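Nitrogenase molybdenum-iron protein alpha chain (Clostridium pasteurianum, PDB 4WES) forms, with the beta chain, the molybdenum-iron component of nitrogenase, which reduces dinitrogen to ammonium and carries the iron-sulfur and iron-molybdenum clusters. Local coordinates at residues L99-E103 with Y104-T108; N121-K124 with D125-E129; A321-Q324 with D325-Y329; E450-L453 with E454-P458; F469-K473 with G474-S478. All coordinates share one frame; numbering follows the deposited sequence. Where two conformers were deposited one is given.

Contact 1 (L99-E103 with Y104-T108); sequences LNFNE and YVFST
A type I beta turn runs from F101 to Y104, closed where the N-H of Y104 reaches F101 O at 3.0 Å. A second polar grip precedes it. N100 OD1 accepts from the backbone N of N102 at 3.0 Å with an angle of 163° at the hydrogen, which makes an Asx turn that runs into the beta turn. A water donates to both N102 O (2.7 Å) and Y104 O (2.8 Å), joining two carbonyls of the turn itself.

Two rings approach F101 at its CB. This atom meets the edge of the F106 ring at CE2, 4.1 Å away, while CD2 of Y104 lies 4.4 Å from the same CB. The Y104 ring has its CG beside the backbone N (chi1 -59°), which places the CD2 edge over the turn, with F101 O in the ring plane 3.7 Å from CD2. The polar ends find partners beyond the turn: Y104 OH bonds to T5 and E103 OE2 to the backbone N of L2, both of the beta chain, and N102 OD1 to S91 of its own chain. F101 and F106 both rest on V70 of strand 69-74. The turn thus delivers the chain into strand 106-107, the outermost of its parallel sheet within this chain, where F106 and S107 pair antiparallel with a beta-chain strand and the sheet continues across the alpha-beta interface.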
# COMPACT_ATOMS: atom_id res chain seq x y z
N LEU A 99 -29.46 3.89 -18.38
CA LEU A 99 -29.34 3.62 -16.95
C LEU A 99 -28.64 2.31 -16.67
O LEU A 99 -28.77 1.34 -17.38
CB LEU A 99 -30.73 3.61 -16.31
CG LEU A 99 -31.51 4.92 -16.35
CD1 LEU A 99 -32.96 4.67 -15.92
CD2 LEU A 99 -30.84 5.99 -15.51
N ASN A 100 -27.94 2.28 -15.54
CA ASN A 100 -27.24 1.07 -15.12
C ASN A 100 -27.17 1.07 -13.60
O ASN A 100 -26.47 1.90 -13.02
CB ASN A 100 -25.83 1.06 -15.71
CG ASN A 100 -24.96 -0.05 -15.15
OD1 ASN A 100 -25.46 -1.05 -14.64
ND2 ASN A 100 -23.65 0.18 -15.20
N PHE A 101 -27.88 0.14 -12.96
CA PHE A 101 -27.89 0.05 -11.50
C PHE A 101 -27.05 -1.10 -10.96
O PHE A 101 -27.16 -1.45 -9.76
CB PHE A 101 -29.33 -0.05 -10.99
CG PHE A 101 -30.19 1.11 -11.45
CD1 PHE A 101 -30.00 2.38 -10.96
CD2 PHE A 101 -31.17 0.93 -12.42
CE1 PHE A 101 -30.74 3.44 -11.40
CE2 PHE A 101 -31.94 2.00 -12.85
CZ PHE A 101 -31.71 3.26 -12.35
N ASN A 102 -26.14 -1.65 -11.76
CA ASN A 102 -25.27 -2.76 -11.30
C ASN A 102 -24.53 -2.51 -10.05
O ASN A 102 -24.20 -3.47 -9.34
CB ASN A 102 -24.15 -3.11 -12.34
CG ASN A 102 -24.43 -4.36 -13.13
OD1 ASN A 102 -25.57 -4.61 -13.54
ND2 ASN A 102 -23.38 -5.20 -13.42
N GLU A 103 -24.15 -1.25 -9.79
CA GLU A 103 -23.27 -0.93 -8.68
C GLU A 103 -24.03 -0.74 -7.37
O GLU A 103 -23.41 -0.44 -6.37
CB GLU A 103 -22.43 0.30 -9.01
CG GLU A 103 -21.53 0.11 -10.22
CD GLU A 103 -21.16 1.36 -11.00
OE1 GLU A 103 -20.09 1.33 -11.67
OE2 GLU A 103 -21.94 2.34 -11.00
N TYR A 104 -25.34 -0.93 -7.39
CA TYR A 104 -26.21 -0.63 -6.27
C TYR A 104 -26.97 -1.87 -5.83
O TYR A 104 -27.26 -2.73 -6.63
CB TYR A 104 -27.27 0.42 -6.63
CG TYR A 104 -26.72 1.73 -7.08
CD1 TYR A 104 -26.57 2.79 -6.21
CD2 TYR A 104 -26.36 1.95 -8.41
CE1 TYR A 104 -26.06 4.01 -6.65
CE2 TYR A 104 -25.86 3.17 -8.83
CZ TYR A 104 -25.73 4.20 -7.96
OH TYR A 104 -25.23 5.40 -8.41
N VAL A 105 -27.35 -1.92 -4.54
CA VAL A 105 -28.44 -2.80 -4.11
C VAL A 105 -29.47 -1.98 -3.35
O VAL A 105 -29.13 -1.05 -2.60
CB VAL A 105 -27.97 -4.00 -3.26
CG1 VAL A 105 -27.23 -5.00 -4.14
CG2 VAL A 105 -27.12 -3.58 -2.06
N PHE A 106 -30.72 -2.40 -3.54
CA PHE A 106 -31.88 -1.69 -3.02
C PHE A 106 -32.71 -2.62 -2.15
O PHE A 106 -32.96 -3.74 -2.55
CB PHE A 106 -32.74 -1.22 -4.19
CG PHE A 106 -32.03 -0.31 -5.15
CD1 PHE A 106 -31.85 1.02 -4.84
CD2 PHE A 106 -31.54 -0.78 -6.34
CE1 PHE A 106 -31.20 1.84 -5.72
CE2 PHE A 106 -30.91 0.05 -7.26
CZ PHE A 106 -30.72 1.36 -6.93
N SER A 107 -33.21 -2.12 -1.02
CA SER A 107 -34.06 -2.96 -0.22
C SER A 107 -34.91 -2.15 0.73
O SER A 107 -34.74 -0.93 0.90
CB SER A 107 -33.24 -3.91 0.60
OG SER A 107 -32.62 -3.21 1.66
N THR A 108 -35.89 -2.84 1.35
CA THR A 108 -36.73 -2.21 2.35
C THR A 108 -36.18 -2.38 3.76
O THR A 108 -36.74 -1.82 4.70
CB THR A 108 -38.15 -2.78 2.31
OG1 THR A 108 -38.07 -4.20 2.45
CG2 THR A 108 -38.84 -2.42 1.00
O HOH W 1 -26.21 -4.83 -8.09

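Contact 2 (N121-K124 with D125-E129); sequences NKLK and DAIHE
L123 and I127, one helical turn apart, form the tight side of this contact: L123 CG lies 4.0 Å from I127 CD1, the two side chains inclined to each other. I127 CG1 also comes within 3.3 Å of L123 O, the carbonyl that accepts from I127 N at 2.9 Å, so the branch packs against the helix backbone as well as against leucine.

The other side is looser and more polar. K124 bends at its last two torsions (chi3 62°, chi4 73°), which folds NZ back towards D125. The resulting salt bridge, NZ to D125 OD1 at 2.8 Å, meets the carboxylate on its syn side but 31° out of plane. The carbon chain of K124 still touches histidine, CG to H128 CD2 at 3.9 Å. That CD2 edge of the imidazole also faces K124 O in the ring plane at 3.1 Å, and the same carbonyl receives the N-H of H128.

Helix 120-134 thereby turns L123 and I127 onto strands 69-74 and 138-143 and onto helix 154-165, whereas K122, D125, A126 and E129 touch the beta chain.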
# COMPACT_ATOMS: atom_id res chain seq x y z
N ASN A 121 -46.41 -0.91 3.99
CA ASN A 121 -46.28 0.55 3.85
C ASN A 121 -44.85 0.95 3.57
O ASN A 121 -44.62 1.84 2.76
CB ASN A 121 -46.79 1.27 5.09
CG ASN A 121 -48.28 1.27 5.15
OD1 ASN A 121 -48.85 1.25 6.23
ND2 ASN A 121 -48.92 1.28 3.98
N LYS A 122 -43.87 0.27 4.17
CA LYS A 122 -42.50 0.58 3.87
C LYS A 122 -42.16 0.22 2.43
O LYS A 122 -41.43 0.92 1.75
CB LYS A 122 -41.56 -0.12 4.85
CG LYS A 122 -40.12 0.37 4.78
CD LYS A 122 -39.24 -0.19 5.87
CE LYS A 122 -37.93 0.55 5.99
NZ LYS A 122 -37.04 -0.13 6.98
N LEU A 123 -42.70 -0.91 1.97
CA LEU A 123 -42.48 -1.32 0.60
C LEU A 123 -43.05 -0.28 -0.38
O LEU A 123 -42.39 0.12 -1.33
CB LEU A 123 -43.08 -2.69 0.31
CG LEU A 123 -42.99 -3.18 -1.10
CD1 LEU A 123 -41.54 -3.24 -1.58
CD2 LEU A 123 -43.67 -4.52 -1.22
N LYS A 124 -44.30 0.14 -0.16
CA LYS A 124 -44.88 1.20 -1.00
C LYS A 124 -43.98 2.42 -1.01
O LYS A 124 -43.68 2.98 -2.07
CB LYS A 124 -46.26 1.59 -0.43
CG LYS A 124 -46.82 2.88 -1.01
CD LYS A 124 -48.20 3.21 -0.49
CE LYS A 124 -48.26 3.42 0.99
NZ LYS A 124 -47.66 4.72 1.43
N ASP A 125 -43.57 2.87 0.16
CA ASP A 125 -42.76 4.06 0.25
C ASP A 125 -41.41 3.92 -0.41
O ASP A 125 -40.92 4.86 -1.05
CB ASP A 125 -42.61 4.52 1.70
CG ASP A 125 -43.90 5.01 2.34
OD1 ASP A 125 -44.89 5.29 1.63
OD2 ASP A 125 -43.90 5.14 3.61
N ALA A 126 -40.83 2.71 -0.33
CA ALA A 126 -39.56 2.44 -1.00
C ALA A 126 -39.70 2.44 -2.51
O ALA A 126 -38.82 2.92 -3.23
CB ALA A 126 -38.97 1.13 -0.52
N ILE A 127 -40.80 1.87 -3.01
CA ILE A 127 -41.05 1.91 -4.45
C ILE A 127 -41.14 3.36 -4.95
O ILE A 127 -40.55 3.73 -5.97
CB ILE A 127 -42.32 1.13 -4.83
CG1 ILE A 127 -42.16 -0.37 -4.57
CG2 ILE A 127 -42.73 1.38 -6.28
CD1 ILE A 127 -43.48 -1.11 -4.51
N HIS A 128 -41.89 4.19 -4.23
CA HIS A 128 -42.00 5.59 -4.62
C HIS A 128 -40.66 6.33 -4.51
O HIS A 128 -40.35 7.12 -5.40
CB HIS A 128 -43.05 6.30 -3.80
CG HIS A 128 -44.45 5.95 -4.22
ND1 HIS A 128 -45.15 6.71 -5.13
CD2 HIS A 128 -45.26 4.92 -3.89
CE1 HIS A 128 -46.33 6.16 -5.32
NE2 HIS A 128 -46.44 5.07 -4.58
N GLU A 129 -39.86 6.07 -3.47
CA GLU A 129 -38.53 6.68 -3.42
C GLU A 129 -37.67 6.24 -4.58
O GLU A 129 -37.00 7.07 -5.19
CB GLU A 129 -37.85 6.40 -2.08
CG GLU A 129 -38.44 7.19 -0.93
CD GLU A 129 -37.85 6.91 0.45
OE1 GLU A 129 -37.01 6.02 0.61
OE2 GLU A 129 -38.27 7.64 1.39

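Contact 3 (A321-Q324 with D325-Y329)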
# COMPACT_ATOMS: atom_id res chain seq x y z
N ALA A 321 -7.72 -19.72 -36.20
CA ALA A 321 -6.33 -19.46 -36.59
C ALA A 321 -5.66 -18.51 -35.61
O ALA A 321 -4.47 -18.66 -35.33
CB ALA A 321 -6.25 -18.95 -38.02
N ALA A 322 -6.39 -17.53 -35.11
CA ALA A 322 -5.83 -16.54 -34.22
C ALA A 322 -5.43 -17.10 -32.85
O ALA A 322 -4.60 -16.51 -32.18
CB ALA A 322 -6.80 -15.39 -34.03
N ILE A 323 -6.00 -18.23 -32.46
CA ILE A 323 -5.77 -18.78 -31.13
C ILE A 323 -5.13 -20.16 -31.14
O ILE A 323 -4.87 -20.73 -30.06
CB ILE A 323 -7.07 -18.79 -30.30
CG1 ILE A 323 -8.11 -19.75 -30.86
CG2 ILE A 323 -7.61 -17.39 -30.14
CD1 ILE A 323 -9.33 -19.92 -29.98
N GLN A 324 -4.89 -20.74 -32.31
CA GLN A 324 -4.45 -22.13 -32.35
C GLN A 324 -3.15 -22.38 -31.59
O GLN A 324 -3.01 -23.42 -30.95
CB GLN A 324 -4.37 -22.66 -33.80
CG GLN A 324 -4.11 -24.16 -33.85
CD GLN A 324 -5.29 -24.97 -33.34
OE1 GLN A 324 -6.42 -24.83 -33.81
NE2 GLN A 324 -5.04 -25.82 -32.38
N ASP A 325 -2.22 -21.43 -31.61
CA ASP A 325 -1.00 -21.59 -30.84
C ASP A 325 -1.29 -21.71 -29.35
O ASP A 325 -0.64 -22.49 -28.63
CB ASP A 325 -0.02 -20.47 -31.09
CG ASP A 325 0.60 -20.48 -32.45
OD1 ASP A 325 0.52 -21.48 -33.17
OD2 ASP A 325 1.24 -19.44 -32.77
N ASP A 326 -2.22 -20.91 -28.83
CA ASP A 326 -2.63 -21.02 -27.44
C ASP A 326 -3.26 -22.38 -27.18
O ASP A 326 -2.97 -23.03 -26.17
CB ASP A 326 -3.63 -19.91 -27.08
CG ASP A 326 -3.05 -18.52 -27.17
OD1 ASP A 326 -2.36 -18.09 -26.26
OD2 ASP A 326 -3.38 -17.80 -28.18
N LEU A 327 -4.17 -22.80 -28.07
CA LEU A 327 -4.84 -24.08 -27.89
C LEU A 327 -3.83 -25.20 -27.81
O LEU A 327 -3.97 -26.14 -27.00
CB LEU A 327 -5.82 -24.36 -29.02
CG LEU A 327 -6.90 -23.29 -29.24
CD1 LEU A 327 -7.83 -23.73 -30.37
CD2 LEU A 327 -7.68 -23.05 -27.98
N ASP A 328 -2.82 -25.17 -28.66
CA ASP A 328 -1.77 -26.22 -28.67
C ASP A 328 -1.02 -26.24 -27.34
O ASP A 328 -0.70 -27.30 -26.80
CB ASP A 328 -0.78 -25.98 -29.80
CG ASP A 328 -1.34 -26.19 -31.19
OD1 ASP A 328 -0.69 -25.70 -32.14
OD2 ASP A 328 -2.45 -26.77 -31.35
N TYR A 329 -0.73 -25.06 -26.81
CA TYR A 329 -0.05 -24.91 -25.53
C TYR A 329 -0.88 -25.48 -24.39
O TYR A 329 -0.35 -26.19 -23.54
CB TYR A 329 0.26 -23.44 -25.30
CG TYR A 329 0.90 -23.08 -23.98
CD1 TYR A 329 2.24 -23.35 -23.76
CD2 TYR A 329 0.21 -22.40 -23.00
CE1 TYR A 329 2.86 -23.01 -22.59
CE2 TYR A 329 0.83 -22.05 -21.81
CZ TYR A 329 2.16 -22.35 -21.62
OH TYR A 329 2.81 -22.02 -20.44
O HOH W 2 -2.40 -18.94 -33.26
O HOH W 3 -2.40 -18.03 -30.43
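Two i to i+4 pairs, I323 with L327 and Q324 with D328, form just where helix 306-334 is kinked, with two waters inserted between the turns. The evidence for the kink is in the backbone: the N-H groups of D325 and D326 lack their usual i-4 carbonyl partners, and the two waters take up the broken links. One water donates to A321 O at 2.9 Å and accepts from D325 N at 3.0 Å. The other spans A322 O (3.2 Å) and D326 N (3.3 Å), and also donates to OD2 of D326, whose OD1 is bonded to H501. Regular helical bonding resumes at once, with L327 N on I323 O at 3.0 Å and D328 N on Q324 O at 2.9 Å.

The apolar group is I323 with L327. I323 CG1 sits between its own backbone N and carbonyl carbon (chi1 66°), the crowded position, and from there it lies 4.0 Å from L327 CD1. The isoleucine CD1 meets both leucine methyls, and the pair leans on V496 and V497 of helix 492-507, so this side of the kinked segment is closed by a second helix.

The polar group lies on the more exposed side. Q324 has CG anti to its N and then bends at chi2, which swings the amide onward along the helix, across L327, towards D328, with NE2 over the leucine CB. The side chains of Q324 and D328 cross at about a right angle, amide and carboxylate planes 40° apart. NE2 donates within its own amide plane but meets D328 OD2 from above the carboxylate plane, 2.9 Å away, with 159° at the hydrogen.

Contact 4 (E450-L453 with E454-P458)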
# COMPACT_ATOMS: atom_id res chain seq x y z
N GLU A 450 -14.86 -35.02 -0.01
CA GLU A 450 -13.62 -35.49 0.59
C GLU A 450 -13.30 -36.92 0.21
O GLU A 450 -12.15 -37.25 -0.01
CB GLU A 450 -13.68 -35.34 2.08
CG GLU A 450 -13.48 -33.87 2.53
CD GLU A 450 -12.85 -33.81 3.90
OE1 GLU A 450 -11.71 -33.24 4.01
OE2 GLU A 450 -13.48 -34.38 4.85
N VAL A 451 -14.31 -37.78 0.10
CA VAL A 451 -14.08 -39.15 -0.34
C VAL A 451 -13.56 -39.16 -1.78
O VAL A 451 -12.59 -39.85 -2.10
CB VAL A 451 -15.33 -40.04 -0.19
CG1 VAL A 451 -15.06 -41.41 -0.74
CG2 VAL A 451 -15.73 -40.14 1.27
N VAL A 452 -14.19 -38.38 -2.67
CA VAL A 452 -13.75 -38.26 -4.06
C VAL A 452 -12.29 -37.82 -4.13
O VAL A 452 -11.48 -38.42 -4.86
CB VAL A 452 -14.63 -37.30 -4.83
CG1 VAL A 452 -13.99 -36.91 -6.16
CG2 VAL A 452 -16.03 -37.89 -5.03
N LEU A 453 -11.94 -36.78 -3.38
CA LEU A 453 -10.57 -36.25 -3.39
C LEU A 453 -9.57 -37.31 -2.94
O LEU A 453 -8.50 -37.47 -3.53
CB LEU A 453 -10.47 -35.02 -2.52
CG LEU A 453 -11.08 -33.75 -3.14
CD1 LEU A 453 -11.39 -32.72 -2.08
CD2 LEU A 453 -10.15 -33.16 -4.17
N GLU A 454 -9.91 -38.03 -1.88
CA GLU A 454 -8.99 -39.02 -1.31
C GLU A 454 -8.81 -40.21 -2.23
O GLU A 454 -7.70 -40.73 -2.42
CB GLU A 454 -9.45 -39.45 0.08
CG GLU A 454 -8.45 -40.42 0.74
CD GLU A 454 -9.12 -41.46 1.60
OE1 GLU A 454 -9.18 -41.27 2.83
OE2 GLU A 454 -9.60 -42.47 1.03
N LYS A 455 -9.91 -40.68 -2.81
CA LYS A 455 -9.88 -41.91 -3.62
C LYS A 455 -9.32 -41.66 -5.00
O LYS A 455 -8.58 -42.48 -5.52
CB LYS A 455 -11.28 -42.53 -3.70
CG LYS A 455 -11.79 -43.03 -2.35
CD LYS A 455 -10.95 -44.13 -1.73
CE LYS A 455 -11.54 -44.57 -0.40
NZ LYS A 455 -10.68 -45.53 0.33
N LEU A 456 -9.74 -40.57 -5.64
CA LEU A 456 -9.37 -40.33 -7.03
C LEU A 456 -8.14 -39.45 -7.24
O LEU A 456 -7.52 -39.48 -8.31
CB LEU A 456 -10.53 -39.75 -7.82
CG LEU A 456 -11.75 -40.62 -7.93
CD1 LEU A 456 -12.77 -39.94 -8.85
CD2 LEU A 456 -11.41 -41.98 -8.48
N LYS A 457 -7.78 -38.64 -6.25
CA LYS A 457 -6.61 -37.79 -6.33
C LYS A 457 -6.60 -37.02 -7.66
O LYS A 457 -5.65 -37.06 -8.43
CB LYS A 457 -5.33 -38.57 -6.11
CG LYS A 457 -5.35 -39.35 -4.79
CD LYS A 457 -4.07 -40.06 -4.49
CE LYS A 457 -4.25 -41.01 -3.30
NZ LYS A 457 -4.87 -40.38 -2.09
N PRO A 458 -7.67 -36.25 -7.92
CA PRO A 458 -7.71 -35.50 -9.18
C PRO A 458 -6.67 -34.40 -9.21
O PRO A 458 -6.27 -33.86 -8.16
CB PRO A 458 -9.12 -34.89 -9.17
CG PRO A 458 -9.40 -34.69 -7.71
CD PRO A 458 -8.79 -35.92 -7.04
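L453 turns its CG away from the carbonyl carbon (chi1 -76°), and K457 takes left-handed helical backbone torsions, phi 49° and psi 57°; between them these bring the L453 side chain and the P458 ring together at the end of helix 446-456. L453 CD2 touches P458 CG at 3.9 Å, the two side chains crossing at about a right angle, while the CD of the proline lies 3.8 Å from L453 O.

The backbone bonds trace how the helix stops. K455 N on V451 O and L456 N on V452 O, both at 2.9 Å, are ordinary helical links. K457 N still reaches L453 O at 3.0 Å, but it comes from well above the carbonyl plane, as the chain is already turning out. Its own side chain then doubles back: extended as far as CE and bent at the last torsion, it sets NZ on a lone pair of E454 O at 2.9 Å, in the carbonyl plane.

Along the flank, V451 and K455 lie side by side and point the same way, CG1 to CG at 4.0 Å, and the bend of K455 at chi2 leads its NZ to a salt bridge with E454 OE2 at 3.3 Å. V452 and L456 face the strand 361-367 side, both touching V364.

The arrangement has the leucine-to-proline contact and positive phi seen at Schellman-type ends, yet P458 has no N-H to give the six-to-one bond to L453 O. Closure therefore falls to the K457 N-H, the lysine amine on E454 O and apolar packing, and the amine's positive charge would favour the carbonyl-rich end of the helix.

Contact 5 (F469-K473 with G474-S478); sequences FVIQK and GGVLS
A Schellman motif ends helix 465-473, where I471 and Q472 meet G475 and V476 and the chain passes into the loop that leads towards H482. Both defining backbone links are present: G475 N donates to Q472 O at 2.9 Å, and V476 N reaches I471 O at 3.4 Å, a weak bond. Between them G475 has positive phi (82°), which favours glycine. G474 N adds a second weak bond to I471 O, so that one carbonyl serves two donors.

The apolar partner of the motif is I471 with V476. Isoleucine CG2 sits 3.7 Å from valine CB, and the two side chains run obliquely to each other. Further on, I471 CD1 packs on S478, 3.4 Å from OG, whose hydroxyl is bonded to F461 O.

K473 points to the interface. Its NZ makes salt bridges to E62 of one beta chain and D301 of the other, and its side chain lies about 4 Å from a bound iron(II) ion.

Q472 stays extended beyond CG and follows the returning chain. Its CG passes 3.3 Å from V476 O, and its OE1 takes the S478 N-H on a lone pair, in the amide plane, at 2.9 Å and 172°.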
# COMPACT_ATOMS: atom_id res chain seq x y z
N PHE A 469 -11.34 -23.24 -1.23
CA PHE A 469 -10.23 -23.27 -0.28
C PHE A 469 -10.15 -24.60 0.49
O PHE A 469 -9.07 -24.98 0.92
CB PHE A 469 -10.26 -22.05 0.64
CG PHE A 469 -10.19 -20.77 -0.12
CD1 PHE A 469 -9.05 -20.43 -0.85
CD2 PHE A 469 -11.25 -19.88 -0.11
CE1 PHE A 469 -9.00 -19.27 -1.60
CE2 PHE A 469 -11.19 -18.72 -0.85
CZ PHE A 469 -10.08 -18.42 -1.59
N VAL A 470 -11.28 -25.28 0.65
CA VAL A 470 -11.26 -26.61 1.24
C VAL A 470 -10.39 -27.51 0.39
O VAL A 470 -9.53 -28.25 0.90
CB VAL A 470 -12.70 -27.20 1.33
CG1 VAL A 470 -12.70 -28.65 1.76
CG2 VAL A 470 -13.56 -26.35 2.26
N ILE A 471 -10.60 -27.47 -0.92
CA ILE A 471 -9.87 -28.31 -1.85
C ILE A 471 -8.37 -27.89 -1.86
O ILE A 471 -7.47 -28.73 -1.80
CB ILE A 471 -10.48 -28.17 -3.27
CG1 ILE A 471 -11.91 -28.70 -3.29
CG2 ILE A 471 -9.59 -28.90 -4.30
CD1 ILE A 471 -12.73 -28.17 -4.48
N GLN A 472 -8.12 -26.59 -1.93
CA GLN A 472 -6.74 -26.12 -2.03
C GLN A 472 -5.93 -26.31 -0.74
O GLN A 472 -4.72 -26.51 -0.81
CB GLN A 472 -6.67 -24.69 -2.54
CG GLN A 472 -7.26 -24.58 -3.93
CD GLN A 472 -6.82 -23.40 -4.76
OE1 GLN A 472 -6.87 -23.48 -6.01
NE2 GLN A 472 -6.45 -22.30 -4.14
N LYS A 473 -6.59 -26.29 0.42
CA LYS A 473 -5.90 -26.60 1.68
C LYS A 473 -5.30 -28.01 1.61
O LYS A 473 -4.29 -28.30 2.26
CB LYS A 473 -6.83 -26.53 2.88
CG LYS A 473 -7.20 -25.15 3.37
CD LYS A 473 -6.10 -24.37 4.04
CE LYS A 473 -6.67 -23.11 4.65
NZ LYS A 473 -5.63 -22.27 5.31
N GLY A 474 -5.96 -28.89 0.87
CA GLY A 474 -5.48 -30.24 0.63
C GLY A 474 -4.50 -30.41 -0.50
O GLY A 474 -4.19 -31.54 -0.87
N GLY A 475 -4.00 -29.32 -1.06
CA GLY A 475 -2.96 -29.38 -2.06
C GLY A 475 -3.44 -29.66 -3.47
O GLY A 475 -2.63 -30.06 -4.31
N VAL A 476 -4.73 -29.45 -3.75
CA VAL A 476 -5.30 -29.68 -5.09
C VAL A 476 -5.85 -28.36 -5.62
O VAL A 476 -6.52 -27.63 -4.91
CB VAL A 476 -6.44 -30.73 -4.99
CG1 VAL A 476 -7.17 -30.91 -6.30
CG2 VAL A 476 -5.88 -32.06 -4.48
N LEU A 477 -5.57 -28.08 -6.89
CA LEU A 477 -6.07 -26.88 -7.52
C LEU A 477 -7.59 -26.89 -7.62
O LEU A 477 -8.18 -27.88 -8.05
CB LEU A 477 -5.50 -26.76 -8.93
CG LEU A 477 -5.95 -25.54 -9.72
CD1 LEU A 477 -5.40 -24.26 -9.13
CD2 LEU A 477 -5.55 -25.67 -11.19
N SER A 478 -8.20 -25.75 -7.25
CA SER A 478 -9.62 -25.57 -7.49
C SER A 478 -9.87 -24.24 -8.16
O SER A 478 -9.68 -23.20 -7.54
CB SER A 478 -10.44 -25.67 -6.19
OG SER A 478 -11.82 -25.49 -6.44

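The five contacts follow one another along the chain and fall into two touching pairs and one outlier. Contact 1 enters the sheet of strands 69-74 and 106-107, and contact 2, its centre 15 Å away, lies on helix 120-134 packed against it: T108 packs on L123 and A126, and T108 O meets K122 NZ at 2.9 Å. Contacts 4 and 5, centres 11 Å apart, end helices 446-456 and 465-473, which precede and follow strand 460-462 along the chain; P458 O lies 3.6 Å from V476 CG1. The centre of contact 3 is 29 Å from that of contact 5. Contacts 1, 2 and 5 thus lie at alpha-beta interfaces of the tetramer, whereas contact 3 is a surface contact within the alpha chain.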